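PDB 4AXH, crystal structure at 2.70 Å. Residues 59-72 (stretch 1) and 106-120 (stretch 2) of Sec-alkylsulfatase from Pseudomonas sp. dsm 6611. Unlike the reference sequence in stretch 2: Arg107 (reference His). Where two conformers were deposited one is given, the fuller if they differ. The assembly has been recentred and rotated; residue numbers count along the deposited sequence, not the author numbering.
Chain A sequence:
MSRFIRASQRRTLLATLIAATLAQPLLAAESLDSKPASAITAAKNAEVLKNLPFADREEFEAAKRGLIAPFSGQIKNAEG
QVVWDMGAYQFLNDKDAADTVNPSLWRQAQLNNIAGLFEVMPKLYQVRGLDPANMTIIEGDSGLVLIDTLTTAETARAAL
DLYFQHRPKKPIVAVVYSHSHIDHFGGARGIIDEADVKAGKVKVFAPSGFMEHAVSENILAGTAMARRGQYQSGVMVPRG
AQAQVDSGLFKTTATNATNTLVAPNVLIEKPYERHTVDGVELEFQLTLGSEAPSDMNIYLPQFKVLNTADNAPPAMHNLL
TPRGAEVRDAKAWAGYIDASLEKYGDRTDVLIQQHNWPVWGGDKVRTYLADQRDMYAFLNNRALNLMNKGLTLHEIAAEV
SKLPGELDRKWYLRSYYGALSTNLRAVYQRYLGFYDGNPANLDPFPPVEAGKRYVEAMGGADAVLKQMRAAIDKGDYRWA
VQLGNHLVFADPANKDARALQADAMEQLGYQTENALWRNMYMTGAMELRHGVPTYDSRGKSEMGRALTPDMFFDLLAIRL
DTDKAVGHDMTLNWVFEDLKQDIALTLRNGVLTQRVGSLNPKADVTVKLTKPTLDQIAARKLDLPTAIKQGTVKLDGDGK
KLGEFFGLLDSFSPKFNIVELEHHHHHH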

# COMPACT_ATOMS: atom_id res chain seq x y z
N GLU A 59 30.76 11.53 12.97
CA GLU A 59 29.54 12.31 12.88
C GLU A 59 29.60 13.59 13.70
O GLU A 59 29.15 14.62 13.21
N PHE A 60 30.19 13.54 14.93
CA PHE A 60 30.40 14.71 15.79
C PHE A 60 31.31 15.70 15.12
O PHE A 60 31.06 16.90 15.22
N GLU A 61 32.35 15.22 14.41
CA GLU A 61 33.28 16.06 13.67
C GLU A 61 32.55 16.68 12.48
O GLU A 61 32.73 17.86 12.22
N ALA A 62 31.72 15.88 11.77
CA ALA A 62 30.97 16.36 10.61
C ALA A 62 29.84 17.35 10.99
O ALA A 62 29.48 18.20 10.20
N ALA A 63 29.32 17.26 12.19
CA ALA A 63 28.28 18.18 12.61
C ALA A 63 28.86 19.51 13.10
O ALA A 63 28.31 20.55 12.78
N LYS A 64 29.97 19.49 13.88
CA LYS A 64 30.60 20.67 14.47
C LYS A 64 31.41 21.48 13.47
O LYS A 64 31.72 22.65 13.74
N ARG A 65 31.74 20.87 12.31
CA ARG A 65 32.52 21.47 11.24
C ARG A 65 31.75 22.54 10.54
O ARG A 65 30.62 22.31 10.11
N GLY A 66 32.41 23.68 10.37
CA GLY A 66 31.84 24.83 9.68
C GLY A 66 31.02 25.76 10.56
O GLY A 66 30.56 26.78 10.07
N LEU A 67 30.84 25.42 11.85
CA LEU A 67 30.06 26.21 12.80
C LEU A 67 30.59 27.62 12.90
O LEU A 67 31.71 27.84 13.36
N ILE A 68 29.77 28.56 12.40
CA ILE A 68 30.03 29.99 12.40
C ILE A 68 29.37 30.61 13.63
O ILE A 68 30.02 31.39 14.33
N ALA A 69 28.09 30.28 13.87
CA ALA A 69 27.29 30.81 14.96
C ALA A 69 26.35 29.77 15.52
O ALA A 69 25.48 29.28 14.80
N PRO A 70 26.49 29.42 16.82
CA PRO A 70 25.57 28.44 17.41
C PRO A 70 24.18 29.03 17.68
O PRO A 70 23.97 30.24 17.63
N PHE A 71 23.23 28.15 17.95
CA PHE A 71 21.87 28.53 18.30
C PHE A 71 21.47 27.64 19.44
O PHE A 71 21.55 26.42 19.31
N SER A 72 21.03 28.24 20.55
CA SER A 72 20.63 27.48 21.75
C SER A 72 19.36 28.05 22.43
O SER A 72 18.90 27.51 23.44
N TRP A 106 20.60 8.51 22.31
CA TRP A 106 21.26 9.63 22.97
C TRP A 106 22.38 10.21 22.07
O TRP A 106 22.61 11.41 22.11
N ARG A 107 23.09 9.36 21.33
CA ARG A 107 24.17 9.73 20.43
C ARG A 107 23.57 10.62 19.33
O ARG A 107 24.13 11.68 19.04
N GLN A 108 22.43 10.18 18.73
CA GLN A 108 21.72 10.90 17.66
C GLN A 108 21.12 12.17 18.22
O GLN A 108 21.20 13.21 17.55
N ALA A 109 20.58 12.11 19.45
CA ALA A 109 20.01 13.24 20.17
C ALA A 109 21.05 14.34 20.31
O ALA A 109 20.76 15.48 19.98
N GLN A 110 22.29 13.97 20.69
CA GLN A 110 23.43 14.87 20.87
C GLN A 110 23.86 15.52 19.60
O GLN A 110 24.24 16.69 19.63
N LEU A 111 23.83 14.77 18.49
CA LEU A 111 24.21 15.27 17.19
C LEU A 111 23.21 16.32 16.73
O LEU A 111 23.59 17.40 16.29
N ASN A 112 21.92 16.03 16.91
CA ASN A 112 20.79 16.88 16.53
C ASN A 112 20.71 18.18 17.34
O ASN A 112 19.87 19.04 17.03
N ASN A 113 21.57 18.31 18.36
CA ASN A 113 21.70 19.49 19.22
C ASN A 113 22.66 20.48 18.60
O ASN A 113 22.63 21.66 18.97
N ILE A 114 23.54 20.02 17.67
CA ILE A 114 24.50 20.88 16.98
C ILE A 114 23.72 21.78 16.02
O ILE A 114 23.50 21.41 14.86
N ALA A 115 23.22 22.91 16.57
CA ALA A 115 22.37 23.88 15.86
C ALA A 115 23.06 25.20 15.55
O ALA A 115 23.98 25.62 16.27
N GLY A 116 22.61 25.85 14.48
CA GLY A 116 23.13 27.15 14.09
C GLY A 116 23.41 27.35 12.62
O GLY A 116 22.77 26.73 11.76
N LEU A 117 24.34 28.30 12.33
CA LEU A 117 24.76 28.65 10.98
C LEU A 117 26.08 27.97 10.73
O LEU A 117 26.93 27.98 11.61
N PHE A 118 26.24 27.36 9.55
CA PHE A 118 27.44 26.60 9.23
C PHE A 118 27.89 26.83 7.81
O PHE A 118 27.08 26.71 6.89
N GLU A 119 29.21 27.03 7.60
CA GLU A 119 29.78 27.12 6.25
C GLU A 119 30.08 25.70 5.76
O GLU A 119 30.60 24.90 6.52
N VAL A 120 29.71 25.39 4.53
CA VAL A 120 29.99 24.10 3.91
C VAL A 120 31.23 24.33 3.04
O VAL A 120 32.19 23.57 3.09

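The two stretches pack first helix against helix, then strand against strand, burying 947 Å² in all. The helices, 59-64 and the one including 106-111, run nearly parallel (16°) with axes 10.7 Å apart. Phe60 starts sideways from its helix, but chi1 m (-79°) carries the ring back to the partner. Leu111, in the m,t rotamer, likewise starts sideways and delivers CD2 over one ring face, 4.1 Å from the Phe60 centroid. Ile114 CD1 and Gln110 CB lie at the ring edge, near its plane. Ala63 points toward the partner, its CB 3.7 Å from Ile114 CD1 and 4.1 Å from Leu111 CD2. Ile114 has chi1 m, with chi2 off-well at 131°.

Charge borders this apolar cluster. Arg107, which differs from the reference sequence, has chi1 and chi2 between wells (-148° and -96°), and its extended end reaches Glu59: OE1 of Glu59 and NH1 of Arg107 form a salt bridge at 3.4 Å, with the carboxylate oxygen near the guanidinium plane. Arg107 NH2 also lies 3.3 Å from Phe60 CD2. Glu59 OE2 is hydrogen-bonded elsewhere in the structure.

Beyond the helices, backbone pairing sets the side-chain directions. Leu67 (t,p) and Phe118 (chi1 m) share one sheet face, and Leu67 CD1 sits off-centre over the Phe118 ring, 4.2 Å from its centroid. The ring also meets the helix end, with Phe118 CE2 3.2 Å from Ala63 O. Ala69 and Leu117 (t,p) share the other face. At the bulge, Ile68 also points inward: its CG2 is 3.9 Å from Leu117 CD2, and its CD1 3.5 Å from Glu119 CB. The Phe71 CA-to-CB bond points toward the other stretch, with Phe71 CB 4.2 Å from Ala115 CB, while chi1 t (174°) leads the end of the side chain away.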

# COMPACT_ATOMS: atom_id res chain seq x y z
CB GLU A 59 28.28 11.46 13.16
CG GLU A 59 28.07 10.33 12.16
CD GLU A 59 26.63 9.89 11.97
OE1 GLU A 59 25.91 9.72 12.98
OE2 GLU A 59 26.23 9.66 10.80
CB PHE A 60 30.96 14.33 17.15
CG PHE A 60 29.89 13.79 18.06
CD1 PHE A 60 28.83 14.60 18.48
CD2 PHE A 60 29.96 12.49 18.53
CE1 PHE A 60 27.84 14.10 19.30
CE2 PHE A 60 28.97 12.00 19.36
CZ PHE A 60 27.91 12.81 19.74
CB GLU A 61 34.52 15.27 13.19
CG GLU A 61 35.72 16.16 12.86
CD GLU A 61 36.65 15.66 11.77
OE1 GLU A 61 37.42 14.70 12.02
OE2 GLU A 61 36.64 16.25 10.66
CB ALA A 62 30.42 15.21 9.83
CB ALA A 63 27.40 17.54 13.69
CB LYS A 64 31.46 20.28 15.68
CG LYS A 64 30.64 19.75 16.88
CD LYS A 64 31.51 19.10 17.93
CE LYS A 64 30.73 18.67 19.13
NZ LYS A 64 31.60 17.95 20.10
CB ARG A 65 33.04 20.38 10.26
CG ARG A 65 33.95 20.90 9.15
CD ARG A 65 34.74 19.82 8.43
NE ARG A 65 35.47 20.39 7.29
CZ ARG A 65 35.97 19.70 6.26
NH1 ARG A 65 35.86 18.38 6.22
NH2 ARG A 65 36.57 20.34 5.26
CB LEU A 67 29.96 25.55 14.20
CG LEU A 67 29.18 26.34 15.28
CD1 LEU A 67 27.72 26.46 14.94
CD2 LEU A 67 29.29 25.70 16.61
CB ILE A 68 29.52 30.60 11.07
CG1 ILE A 68 30.55 30.37 9.96
CG2 ILE A 68 29.18 32.10 11.21
CD1 ILE A 68 29.95 30.23 8.68
CB ALA A 69 26.49 32.00 14.48
CB PRO A 70 26.25 28.04 18.72
CG PRO A 70 27.51 28.84 18.82
CD PRO A 70 27.46 29.93 17.82
CB PHE A 71 20.89 28.37 17.11
CG PHE A 71 19.45 28.63 17.51
CD1 PHE A 71 18.94 29.92 17.52
CD2 PHE A 71 18.63 27.59 17.93
CE1 PHE A 71 17.62 30.17 17.92
CE2 PHE A 71 17.32 27.84 18.37
CZ PHE A 71 16.82 29.13 18.34
CB SER A 72 21.79 27.36 22.75
OG SER A 72 22.83 28.32 22.58
CB TRP A 106 21.85 9.13 24.29
CG TRP A 106 22.44 10.19 25.16
CD1 TRP A 106 23.70 10.68 25.10
CD2 TRP A 106 21.81 10.83 26.29
NE1 TRP A 106 23.89 11.61 26.09
CE2 TRP A 106 22.75 11.72 26.84
CE3 TRP A 106 20.54 10.73 26.89
CZ2 TRP A 106 22.47 12.50 27.97
CZ3 TRP A 106 20.26 11.53 28.00
CH2 TRP A 106 21.22 12.39 28.52
CB ARG A 107 24.75 8.44 19.79
CG ARG A 107 26.22 8.49 19.49
CD ARG A 107 26.47 8.86 18.08
NE ARG A 107 27.87 9.24 17.95
CZ ARG A 107 28.50 9.38 16.78
NH1 ARG A 107 27.87 9.14 15.64
NH2 ARG A 107 29.78 9.73 16.74
CB GLN A 108 20.64 10.02 17.04
CG GLN A 108 20.17 10.47 15.66
CD GLN A 108 21.11 10.23 14.54
OE1 GLN A 108 22.25 9.78 14.68
NE2 GLN A 108 20.64 10.50 13.37
CB ALA A 109 19.52 12.80 21.55
CB GLN A 110 24.63 14.15 21.50
CG GLN A 110 24.46 13.80 22.97
CD GLN A 110 25.74 13.21 23.50
OE1 GLN A 110 26.09 12.07 23.18
NE2 GLN A 110 26.48 14.00 24.24
CB LEU A 111 24.32 14.11 16.18
CG LEU A 111 25.60 13.25 16.23
CD1 LEU A 111 25.37 11.88 15.62
CD2 LEU A 111 26.72 13.90 15.53
CB ASN A 112 19.47 16.07 16.57
CG ASN A 112 19.30 15.13 15.41
OD1 ASN A 112 19.77 15.39 14.30
ND2 ASN A 112 18.59 14.02 15.61
CB ASN A 113 22.19 19.10 20.60
CG ASN A 113 21.18 18.50 21.50
OD1 ASN A 113 21.33 17.38 21.98
ND2 ASN A 113 20.21 19.26 21.90
CB ILE A 114 25.75 20.14 16.39
CG1 ILE A 114 26.55 19.45 17.53
CG2 ILE A 114 26.69 21.11 15.66
CD1 ILE A 114 26.92 18.00 17.29
CB ALA A 115 21.11 24.15 16.67
CB LEU A 117 24.85 30.19 10.78
CG LEU A 117 25.39 30.68 9.42
CD1 LEU A 117 24.46 30.32 8.29
CD2 LEU A 117 25.73 32.17 9.46
CB PHE A 118 27.14 25.09 9.35
CG PHE A 118 26.60 24.58 10.66
CD1 PHE A 118 25.24 24.62 10.93
CD2 PHE A 118 27.45 23.98 11.58
CE1 PHE A 118 24.75 24.12 12.13
CE2 PHE A 118 26.95 23.50 12.79
CZ PHE A 118 25.60 23.55 13.05
CB GLU A 119 31.06 27.96 6.25
CG GLU A 119 31.58 28.37 4.88
CD GLU A 119 32.78 29.30 4.91
OE1 GLU A 119 33.74 29.03 5.67
OE2 GLU A 119 32.77 30.30 4.16
CB VAL A 120 28.80 23.55 3.08
CG1 VAL A 120 29.17 22.24 2.36
CG2 VAL A 120 27.56 23.37 3.95